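Local coordinates for protein SusD homolog (PDB 4F53) that probably binds glycans such as mucin O-glycans as a SusD-family outer-membrane lipoprotein with a TPR-like helical fold, at residues Thr128-Pro133 / Arg476-Pro481; Tyr449-Tyr454 / Val515-Lys520; Ala197-Leu202 / Ser338-Leu343. All coordinates share one frame; numbering follows the deposited sequence.

Contact 1 of 3, residues Thr128-Pro133 / Arg476-Pro481; sequences TDTYGP and RRMPYP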
loop_
_atom_site.group_PDB
_atom_site.type_symbol
_atom_site.label_atom_id
_atom_site.label_comp_id
_atom_site.label_asym_id
_atom_site.label_seq_id
_atom_site.Cartn_x
_atom_site.Cartn_y
_atom_site.Cartn_z
ATOM N N THR A 128 1.815 -10.058 6.594
ATOM C CA THR A 128 0.684 -10.404 7.455
ATOM C C THR A 128 -0.586 -9.654 6.987
ATOM O O THR A 128 -1.679 -10.225 7.018
ATOM C CB THR A 128 0.963 -10.251 8.963
ATOM O OG1 THR A 128 -0.180 -10.771 9.624
ATOM C CG2 THR A 128 1.180 -8.788 9.420
ATOM N N ASP A 129 -0.445 -8.436 6.484
ATOM C CA ASP A 129 -1.602 -7.695 5.953
ATOM C C ASP A 129 -2.126 -8.317 4.654
ATOM O O ASP A 129 -3.265 -8.046 4.286
ATOM C CB ASP A 129 -1.279 -6.210 5.751
ATOM C CG ASP A 129 -1.145 -5.448 7.070
ATOM O OD1 ASP A 129 -1.447 -6.033 8.133
ATOM O OD2 ASP A 129 -0.747 -4.270 7.033
ATOM N N THR A 130 -1.327 -9.187 3.985
ATOM C CA THR A 130 -1.772 -9.900 2.779
ATOM C C THR A 130 -2.450 -11.231 3.150
ATOM O O THR A 130 -3.450 -11.593 2.537
ATOM C CB THR A 130 -0.586 -10.141 1.814
ATOM O OG1 THR A 130 0.047 -8.905 1.530
ATOM C CG2 THR A 130 -1.006 -10.779 0.500
ATOM N N TYR A 131 -1.905 -11.958 4.137
ATOM C CA TYR A 131 -2.309 -13.332 4.462
ATOM C C TYR A 131 -3.019 -13.596 5.773
ATOM O O TYR A 131 -3.794 -14.546 5.831
ATOM C CB TYR A 131 -1.062 -14.242 4.430
ATOM C CG TYR A 131 -0.532 -14.385 3.020
ATOM C CD1 TYR A 131 -1.126 -15.264 2.117
ATOM C CD2 TYR A 131 0.501 -13.569 2.558
ATOM C CE1 TYR A 131 -0.694 -15.341 0.795
ATOM C CE2 TYR A 131 0.925 -13.621 1.232
ATOM C CZ TYR A 131 0.307 -14.489 0.349
ATOM O OH TYR A 131 0.716 -14.520 -0.949
ATOM N N GLY A 132 -2.734 -12.812 6.804
ATOM C CA GLY A 132 -3.259 -13.039 8.145
ATOM C C GLY A 132 -2.182 -13.751 8.941
ATOM O O GLY A 132 -1.059 -13.240 8.984
ATOM N N PRO A 133 -2.432 -14.962 9.512
ATOM C CA PRO A 133 -1.345 -15.689 10.208
ATOM C C PRO A 133 -0.158 -15.967 9.272
ATOM O O PRO A 133 -0.366 -16.291 8.097
ATOM C CB PRO A 133 -2.015 -17.012 10.656
ATOM C CG PRO A 133 -3.462 -16.704 10.686
ATOM C CD PRO A 133 -3.692 -15.734 9.555
ATOM N N ARG A 476 -9.984 -9.736 0.197
ATOM C CA ARG A 476 -9.763 -9.399 1.601
ATOM C C ARG A 476 -8.412 -9.904 2.055
ATOM O O ARG A 476 -7.886 -9.477 3.085
ATOM C CB ARG A 476 -10.888 -9.987 2.483
ATOM C CG ARG A 476 -12.303 -9.650 2.002
ATOM C CD ARG A 476 -12.477 -8.157 1.736
ATOM N NE ARG A 476 -12.418 -7.391 2.974
ATOM C CZ ARG A 476 -12.809 -6.132 3.082
ATOM N NH1 ARG A 476 -13.215 -5.462 2.009
ATOM N NH2 ARG A 476 -12.800 -5.530 4.260
ATOM N N ARG A 477 -7.851 -10.820 1.275
ATOM C CA ARG A 477 -6.545 -11.416 1.539
ATOM C C ARG A 477 -6.148 -12.272 0.334
ATOM O O ARG A 477 -6.891 -12.352 -0.645
ATOM C CB ARG A 477 -6.587 -12.265 2.848
ATOM C CG ARG A 477 -7.434 -13.527 2.722
ATOM C CD ARG A 477 -7.432 -14.380 3.971
ATOM N NE ARG A 477 -6.169 -15.079 4.209
ATOM C CZ ARG A 477 -5.877 -16.307 3.797
ATOM N NH1 ARG A 477 -6.724 -16.972 3.016
ATOM N NH2 ARG A 477 -4.714 -16.862 4.116
HETATM N N MSE A 478 -4.980 -12.904 0.422
HETATM C CA MSE A 478 -4.517 -13.872 -0.552
HETATM C C MSE A 478 -4.544 -15.228 0.110
HETATM O O MSE A 478 -4.244 -15.312 1.309
HETATM C CB MSE A 478 -3.101 -13.526 -1.068
HETATM C CG MSE A 478 -3.077 -12.285 -1.954
HETATM SE SE MSE A 478 -3.917 -12.540 -3.686
HETATM C CE MSE A 478 -2.762 -13.940 -4.436
ATOM N N PRO A 479 -4.907 -16.304 -0.634
ATOM C CA PRO A 479 -4.851 -17.643 -0.038
ATOM C C PRO A 479 -3.408 -18.133 0.032
ATOM O O PRO A 479 -2.571 -17.685 -0.749
ATOM C CB PRO A 479 -5.697 -18.485 -0.990
ATOM C CG PRO A 479 -5.565 -17.816 -2.317
ATOM C CD PRO A 479 -5.270 -16.358 -2.073
ATOM N N TYR A 480 -3.107 -19.043 0.960
ATOM C CA TYR A 480 -1.755 -19.588 1.090
ATOM C C TYR A 480 -1.363 -20.367 -0.161
ATOM O O TYR A 480 -2.205 -21.091 -0.700
ATOM C CB TYR A 480 -1.632 -20.502 2.336
ATOM C CG TYR A 480 -1.839 -19.777 3.648
ATOM C CD1 TYR A 480 -1.056 -18.676 3.991
ATOM C CD2 TYR A 480 -2.783 -20.219 4.572
ATOM C CE1 TYR A 480 -1.238 -18.009 5.197
ATOM C CE2 TYR A 480 -2.971 -19.558 5.785
ATOM C CZ TYR A 480 -2.204 -18.444 6.083
ATOM O OH TYR A 480 -2.366 -17.777 7.266
ATOM N N PRO A 481 -0.104 -20.245 -0.647
ATOM C CA PRO A 481 0.317 -21.043 -1.824
ATOM C C PRO A 481 0.118 -22.554 -1.589
ATOM O O PRO A 481 0.397 -23.055 -0.488
ATOM C CB PRO A 481 1.797 -20.683 -1.991
ATOM C CG PRO A 481 1.947 -19.341 -1.329
ATOM C CD PRO A 481 1.003 -19.403 -0.143
HETATM O O HOH W 1 -1.097 -16.182 -2.531
#
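T130 and R477 are the nearest CA pair, 5.2 Å apart, where the end of helix 110-131 meets the irregular chain 476-481 with the two directions 59° apart. M478 N donates to T130 O at 2.9 Å, and the next carbonyl is taken by a side chain. R477 meets Y131 O side-on through two nitrogens, NE at 2.9 Å and NH2 at 3.0 Å; NH2 sits on a lone pair in the carbonyl plane, whereas NE stands above that plane. R477 CG lies between the backbone N and the carbonyl carbon (chi1 69°), and a bend at chi3 turns the guanidinium edge to the oxygen. NH1 forms a salt bridge with D509. A leucine in its place would probably leave Y131 O without these two donors and D509 without its charged mate. The arrangement is a helix C-terminus in the TPR-like helical body: G132 leaves the helix at positive phi, and a side chain there would jam against the preceding carbonyl oxygen. Beyond it, Y480 OH donates to P133 O at 2.6 Å, while R477 NH2 lies over the centre of one face of the Y480 ring. The Y131 and Y480 rings are nearly parallel (12°) but slid apart, centroids 6.0 Å distant. Selenomethionine M478 sets CB 3.5 Å from Y131 CE1, and a water accepts from Y131 OH and donates to P479 O.

Contact 2 of 3, residues Tyr449-Tyr454 / Val515-Lys520; sequences YRRTGY and VWWDCK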
loop_
_atom_site.group_PDB
_atom_site.type_symbol
_atom_site.label_atom_id
_atom_site.label_comp_id
_atom_site.label_asym_id
_atom_site.label_seq_id
_atom_site.Cartn_x
_atom_site.Cartn_y
_atom_site.Cartn_z
ATOM N N TYR A 449 -8.358 0.342 2.642
ATOM C CA TYR A 449 -9.647 0.137 1.990
ATOM C C TYR A 449 -10.412 -0.994 2.716
ATOM O O TYR A 449 -11.609 -0.866 3.033
ATOM C CB TYR A 449 -9.455 -0.178 0.498
ATOM C CG TYR A 449 -10.743 -0.607 -0.146
ATOM C CD1 TYR A 449 -11.734 0.323 -0.445
ATOM C CD2 TYR A 449 -11.035 -1.961 -0.337
ATOM C CE1 TYR A 449 -12.962 -0.070 -0.964
ATOM C CE2 TYR A 449 -12.259 -2.367 -0.873
ATOM C CZ TYR A 449 -13.217 -1.414 -1.190
ATOM O OH TYR A 449 -14.438 -1.775 -1.701
ATOM N N ARG A 450 -9.700 -2.092 2.990
ATOM C CA ARG A 450 -10.277 -3.220 3.700
ATOM C C ARG A 450 -10.680 -2.826 5.121
ATOM O O ARG A 450 -11.780 -3.132 5.534
ATOM C CB ARG A 450 -9.304 -4.389 3.736
ATOM C CG ARG A 450 -9.074 -5.030 2.369
ATOM C CD ARG A 450 -8.056 -6.164 2.514
ATOM N NE ARG A 450 -6.670 -5.664 2.554
ATOM C CZ ARG A 450 -5.620 -6.399 2.921
ATOM N NH1 ARG A 450 -5.785 -7.656 3.317
ATOM N NH2 ARG A 450 -4.406 -5.879 2.912
ATOM N N ARG A 451 -9.811 -2.125 5.852
ATOM C CA ARG A 451 -10.069 -1.741 7.233
ATOM C C ARG A 451 -11.276 -0.789 7.365
ATOM O O ARG A 451 -12.139 -1.013 8.211
ATOM C CB ARG A 451 -8.809 -1.085 7.862
ATOM C CG ARG A 451 -8.968 -0.812 9.373
ATOM C CD ARG A 451 -7.744 -0.210 10.028
ATOM N NE ARG A 451 -7.343 1.094 9.471
ATOM C CZ ARG A 451 -7.788 2.281 9.886
ATOM N NH1 ARG A 451 -8.710 2.358 10.833
ATOM N NH2 ARG A 451 -7.349 3.394 9.323
ATOM N N THR A 452 -11.330 0.267 6.546
ATOM C CA THR A 452 -12.343 1.305 6.725
ATOM C C THR A 452 -13.514 1.253 5.744
ATOM O O THR A 452 -14.539 1.868 6.033
ATOM C CB THR A 452 -11.652 2.685 6.615
ATOM O OG1 THR A 452 -11.226 2.874 5.269
ATOM C CG2 THR A 452 -10.468 2.822 7.550
ATOM N N GLY A 453 -13.318 0.624 4.576
ATOM C CA GLY A 453 -14.304 0.603 3.513
ATOM C C GLY A 453 -14.161 1.782 2.558
ATOM O O GLY A 453 -14.961 1.936 1.637
ATOM N N TYR A 454 -13.128 2.622 2.753
ATOM C CA TYR A 454 -12.939 3.814 1.919
ATOM C C TYR A 454 -11.599 3.821 1.198
ATOM O O TYR A 454 -10.635 3.218 1.675
ATOM C CB TYR A 454 -13.095 5.095 2.759
ATOM C CG TYR A 454 -14.372 5.129 3.562
ATOM C CD1 TYR A 454 -15.622 4.999 2.938
ATOM C CD2 TYR A 454 -14.340 5.215 4.952
ATOM C CE1 TYR A 454 -16.804 5.001 3.678
ATOM C CE2 TYR A 454 -15.517 5.202 5.703
ATOM C CZ TYR A 454 -16.744 5.105 5.059
ATOM O OH TYR A 454 -17.899 5.125 5.795
ATOM N N VAL A 515 -8.930 -11.001 7.653
ATOM C CA VAL A 515 -7.802 -11.138 8.569
ATOM C C VAL A 515 -8.269 -10.526 9.924
ATOM O O VAL A 515 -9.330 -9.874 9.995
ATOM C CB VAL A 515 -6.461 -10.529 8.013
ATOM C CG1 VAL A 515 -6.065 -11.196 6.702
ATOM C CG2 VAL A 515 -6.545 -9.009 7.835
ATOM N N TRP A 516 -7.521 -10.805 10.991
ATOM C CA TRP A 516 -7.816 -10.386 12.358
ATOM C C TRP A 516 -8.179 -8.865 12.495
ATOM O O TRP A 516 -9.207 -8.579 13.108
ATOM C CB TRP A 516 -6.635 -10.770 13.253
ATOM C CG TRP A 516 -6.634 -10.155 14.618
ATOM C CD1 TRP A 516 -7.365 -10.543 15.701
ATOM C CD2 TRP A 516 -5.808 -9.069 15.056
ATOM N NE1 TRP A 516 -7.065 -9.744 16.788
ATOM C CE2 TRP A 516 -6.095 -8.845 16.424
ATOM C CE3 TRP A 516 -4.839 -8.263 14.421
ATOM C CZ2 TRP A 516 -5.468 -7.840 17.163
ATOM C CZ3 TRP A 516 -4.187 -7.294 15.172
ATOM C CH2 TRP A 516 -4.516 -7.081 16.520
ATOM N N TRP A 517 -7.394 -7.916 11.929
ATOM C CA TRP A 517 -7.694 -6.472 12.095
ATOM C C TRP A 517 -8.889 -6.019 11.260
ATOM O O TRP A 517 -9.454 -4.951 11.525
ATOM C CB TRP A 517 -6.458 -5.566 11.803
ATOM C CG TRP A 517 -5.727 -5.791 10.502
ATOM C CD1 TRP A 517 -4.466 -6.299 10.355
ATOM C CD2 TRP A 517 -6.167 -5.422 9.174
ATOM N NE1 TRP A 517 -4.126 -6.343 9.017
ATOM C CE2 TRP A 517 -5.151 -5.817 8.272
ATOM C CE3 TRP A 517 -7.331 -4.812 8.654
ATOM C CZ2 TRP A 517 -5.287 -5.678 6.878
ATOM C CZ3 TRP A 517 -7.472 -4.685 7.273
ATOM C CH2 TRP A 517 -6.454 -5.105 6.401
ATOM N N ASP A 518 -9.276 -6.816 10.245
ATOM C CA ASP A 518 -10.364 -6.472 9.320
ATOM C C ASP A 518 -11.692 -6.860 9.950
ATOM O O ASP A 518 -12.361 -7.794 9.504
ATOM C CB ASP A 518 -10.129 -7.149 7.957
ATOM C CG ASP A 518 -11.061 -6.745 6.829
ATOM O OD1 ASP A 518 -11.918 -5.868 7.052
ATOM O OD2 ASP A 518 -10.933 -7.326 5.709
ATOM N N CYS A 519 -12.080 -6.131 10.999
ATOM C CA CYS A 519 -13.300 -6.470 11.726
ATOM C C CYS A 519 -14.151 -5.240 12.024
ATOM O O CYS A 519 -14.843 -5.229 13.050
ATOM C CB CYS A 519 -12.962 -7.235 13.004
ATOM S SG CYS A 519 -11.779 -6.375 14.076
ATOM N N LYS A 520 -14.159 -4.232 11.118
ATOM C CA LYS A 520 -15.025 -3.047 11.246
ATOM C C LYS A 520 -16.501 -3.499 11.345
ATOM O O LYS A 520 -16.896 -4.403 10.566
ATOM C CB LYS A 520 -14.839 -2.094 10.046
ATOM C CG LYS A 520 -15.749 -0.878 10.114
ATOM C CD LYS A 520 -15.593 0.042 8.945
ATOM C CE LYS A 520 -16.316 1.333 9.238
ATOM N NZ LYS A 520 -16.347 2.239 8.077
ATOM O OXT LYS A 520 -17.227 -2.994 12.229
HETATM O O HOH W 2 -12.371 -3.705 8.704
#
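K520 NZ, at the tip of the last residue of the chain, has two partners: it donates to T452 O at 2.8 Å and forms a salt bridge with E424. The C=O...N angle at T452 is 142°, with the nitrogen tilted from the carbonyl plane. CG of the lysine stands anti to the backbone N (chi1 178°) and the chain beyond is extended, which carries it along the helix end, CB lying 3.4 Å from R451 O, until NZ reaches the final carbonyl. Y454 crosses this side chain at about a right angle, its CE2 3.9 Å from NZ, and its hydroxyl shares E424.

The setting is the C-terminus of helix 442-452, where G453 turns the chain at positive phi and T452 OG1 accepts from Y454 N in an ST turn. A water accepts from K520 N at 3.0 Å and lies within donating distance of both R451 O and D518 OD1. That carboxylate oxygen comes 3.1 Å from R450 O, a meeting of two acceptors and not a bond; its salt bridge is with R476.

W517 turns the edge of its ring to the helix. CH2 stands over the centre of one face of the R450 guanidinium, 3.8 Å from CZ, the planes 73° apart, and CZ3 lies 3.7 Å from R451 N. R450 NH1 hydrogen-bonds D129 O and R476 O, and W517 NE1 bonds D129 OD1, so D129 helps to position both groups. With the last carbonyl of the helix as acceptor, the positive charge of K520 lies at the negative end of the helix dipole, which probably adds to the effect of E424.

Contact 3 of 3, residues Ala197-Leu202 / Ser338-Leu343; sequences ANSLKL and SEVAFL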
loop_
_atom_site.group_PDB
_atom_site.type_symbol
_atom_site.label_atom_id
_atom_site.label_comp_id
_atom_site.label_asym_id
_atom_site.label_seq_id
_atom_site.Cartn_x
_atom_site.Cartn_y
_atom_site.Cartn_z
ATOM N N ALA A 197 9.888 5.398 12.735
ATOM C CA ALA A 197 9.509 4.340 13.673
ATOM C C ALA A 197 8.256 4.726 14.483
ATOM O O ALA A 197 7.344 3.902 14.585
ATOM C CB ALA A 197 10.664 4.003 14.592
ATOM N N ASN A 198 8.163 5.973 14.986
ATOM C CA ASN A 198 6.953 6.409 15.700
ATOM C C ASN A 198 5.751 6.521 14.744
ATOM O O ASN A 198 4.625 6.235 15.136
ATOM C CB ASN A 198 7.174 7.735 16.411
ATOM C CG ASN A 198 7.917 7.576 17.695
ATOM O OD1 ASN A 198 7.512 6.807 18.577
ATOM N ND2 ASN A 198 9.023 8.292 17.817
ATOM N N SER A 199 5.999 6.910 13.478
ATOM C CA SER A 199 4.964 7.021 12.439
ATOM C C SER A 199 4.423 5.629 12.102
ATOM O O SER A 199 3.222 5.486 11.887
ATOM C CB SER A 199 5.542 7.698 11.205
ATOM O OG SER A 199 5.944 9.012 11.572
ATOM N N LEU A 200 5.306 4.589 12.109
ATOM C CA LEU A 200 4.913 3.199 11.869
ATOM C C LEU A 200 4.049 2.708 13.059
ATOM O O LEU A 200 3.063 2.000 12.878
ATOM C CB LEU A 200 6.178 2.320 11.703
ATOM C CG LEU A 200 5.957 0.812 11.479
ATOM C CD1 LEU A 200 5.263 0.532 10.130
ATOM C CD2 LEU A 200 7.280 0.054 11.561
ATOM N N LYS A 201 4.453 3.074 14.278
ATOM C CA LYS A 201 3.742 2.726 15.505
ATOM C C LYS A 201 2.297 3.270 15.431
ATOM O O LYS A 201 1.368 2.539 15.744
ATOM C CB LYS A 201 4.506 3.259 16.735
ATOM C CG LYS A 201 3.802 3.001 18.074
ATOM C CD LYS A 201 4.697 3.446 19.245
ATOM C CE LYS A 201 4.037 3.311 20.592
ATOM N NZ LYS A 201 4.934 3.792 21.678
ATOM N N LEU A 202 2.108 4.508 14.963
ATOM C CA LEU A 202 0.783 5.129 14.802
ATOM C C LEU A 202 -0.015 4.406 13.714
ATOM O O LEU A 202 -1.201 4.178 13.891
ATOM C CB LEU A 202 0.950 6.639 14.478
ATOM C CG LEU A 202 -0.286 7.448 14.100
ATOM C CD1 LEU A 202 -1.252 7.592 15.283
ATOM C CD2 LEU A 202 0.117 8.808 13.614
ATOM N N SER A 338 2.389 12.997 4.588
ATOM C CA SER A 338 0.956 13.298 4.462
ATOM C C SER A 338 0.085 12.158 5.064
ATOM O O SER A 338 -0.938 12.457 5.676
ATOM C CB SER A 338 0.575 13.579 3.010
ATOM O OG SER A 338 0.724 12.410 2.228
ATOM N N GLU A 339 0.534 10.884 4.976
ATOM C CA GLU A 339 -0.163 9.710 5.565
ATOM C C GLU A 339 -0.286 9.863 7.108
ATOM O O GLU A 339 -1.347 9.623 7.661
ATOM C CB GLU A 339 0.577 8.404 5.208
ATOM C CG GLU A 339 -0.088 7.142 5.757
ATOM C CD GLU A 339 0.703 5.842 5.714
ATOM O OE1 GLU A 339 1.451 5.601 4.736
ATOM O OE2 GLU A 339 0.531 5.034 6.652
ATOM N N VAL A 340 0.773 10.351 7.757
ATOM C CA VAL A 340 0.849 10.571 9.195
ATOM C C VAL A 340 -0.148 11.651 9.622
ATOM O O VAL A 340 -0.834 11.483 10.629
ATOM C CB VAL A 340 2.309 10.918 9.612
ATOM C CG1 VAL A 340 2.379 11.322 11.084
ATOM C CG2 VAL A 340 3.243 9.739 9.318
ATOM N N ALA A 341 -0.262 12.735 8.845
ATOM C CA ALA A 341 -1.231 13.784 9.153
ATOM C C ALA A 341 -2.685 13.224 9.055
ATOM O O ALA A 341 -3.518 13.509 9.931
ATOM C CB ALA A 341 -1.029 14.979 8.241
ATOM N N PHE A 342 -2.951 12.360 8.067
ATOM C CA PHE A 342 -4.268 11.731 7.905
ATOM C C PHE A 342 -4.530 10.689 8.992
ATOM O O PHE A 342 -5.669 10.555 9.440
ATOM C CB PHE A 342 -4.442 11.131 6.504
ATOM C CG PHE A 342 -4.569 12.195 5.435
ATOM C CD1 PHE A 342 -5.642 13.089 5.440
ATOM C CD2 PHE A 342 -3.658 12.256 4.375
ATOM C CE1 PHE A 342 -5.769 14.052 4.435
ATOM C CE2 PHE A 342 -3.809 13.205 3.359
ATOM C CZ PHE A 342 -4.871 14.081 3.391
ATOM N N LEU A 343 -3.465 10.023 9.477
ATOM C CA LEU A 343 -3.582 9.097 10.600
ATOM C C LEU A 343 -3.929 9.868 11.876
ATOM O O LEU A 343 -4.762 9.414 12.653
ATOM C CB LEU A 343 -2.281 8.305 10.772
ATOM C CG LEU A 343 -2.076 7.100 9.829
ATOM C CD1 LEU A 343 -0.626 6.573 9.946
ATOM C CD2 LEU A 343 -3.017 5.969 10.166
#
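Apolar contacts carry most of the meeting between L202 and the pair V340 and L343. L202 CD2 does the touching: it lies 3.8 Å from L343 CB, and it also lies 4.2 Å from V340 CG1, close to the carbonyl O of the same valine. CG of L202 stands anti to the backbone N (chi1 173°), which extends the branch toward helix 337-349. The two leucines slide past each other in opposite directions, so the tip of L202 rests against the base of L343.

S199 and V340 make a van der Waals contact one turn earlier on each helix, the V340 CG2 methyl lying 3.6 Å from S199 CB and equally near its OG. The spacing is therefore three residues on both sides, S199 and L202 against V340 and L343. Helices 190-207 and 337-349 belong to the TPR-like helical body of the SusD family; here their axes approach to 10.3 Å and run in broadly the same sense, 42° apart. The small serine is consistent with the close approach of the backbones there, S199 CA and V340 CA being 6.3 Å from each other.

The polar groups have their partners outside the two segments. S199 OG bonds to K195 O within its own helix and to M234 N, so a methyl group can lie against the hydroxyl without depriving it of partners. Just beside the apolar patch E339 forms a salt bridge with R203, a charged link between the same two helices, and its other carboxylate oxygen bonds N438. V233, in a loop, touches both S199 and V340, and A225 and M354 touch L202.

How the contacts relate
From the N terminus, the chain opens contact 1 at the end of helix 110-131 and later runs through helix 190-207, which meets helix 337-349 in contact 3. This closes a loop nested wholly inside that of contact 1. Contact 2 opens later, at the end of helix 442-452; contact 1 closes at 476-481 before the tail 515-520 closes contact 2, so these two cross. They also touch, through polar bonds of R450 and through V515 packed on G132. Contact 3 does not touch the others, though its nearest atoms come within about 5 Å of contact 2. Contact 1 joins helix 110-131 to the loop before helix 482-487, contact 3 joins two helices, and contact 2 fixes the C-terminal tail on helix 442-452.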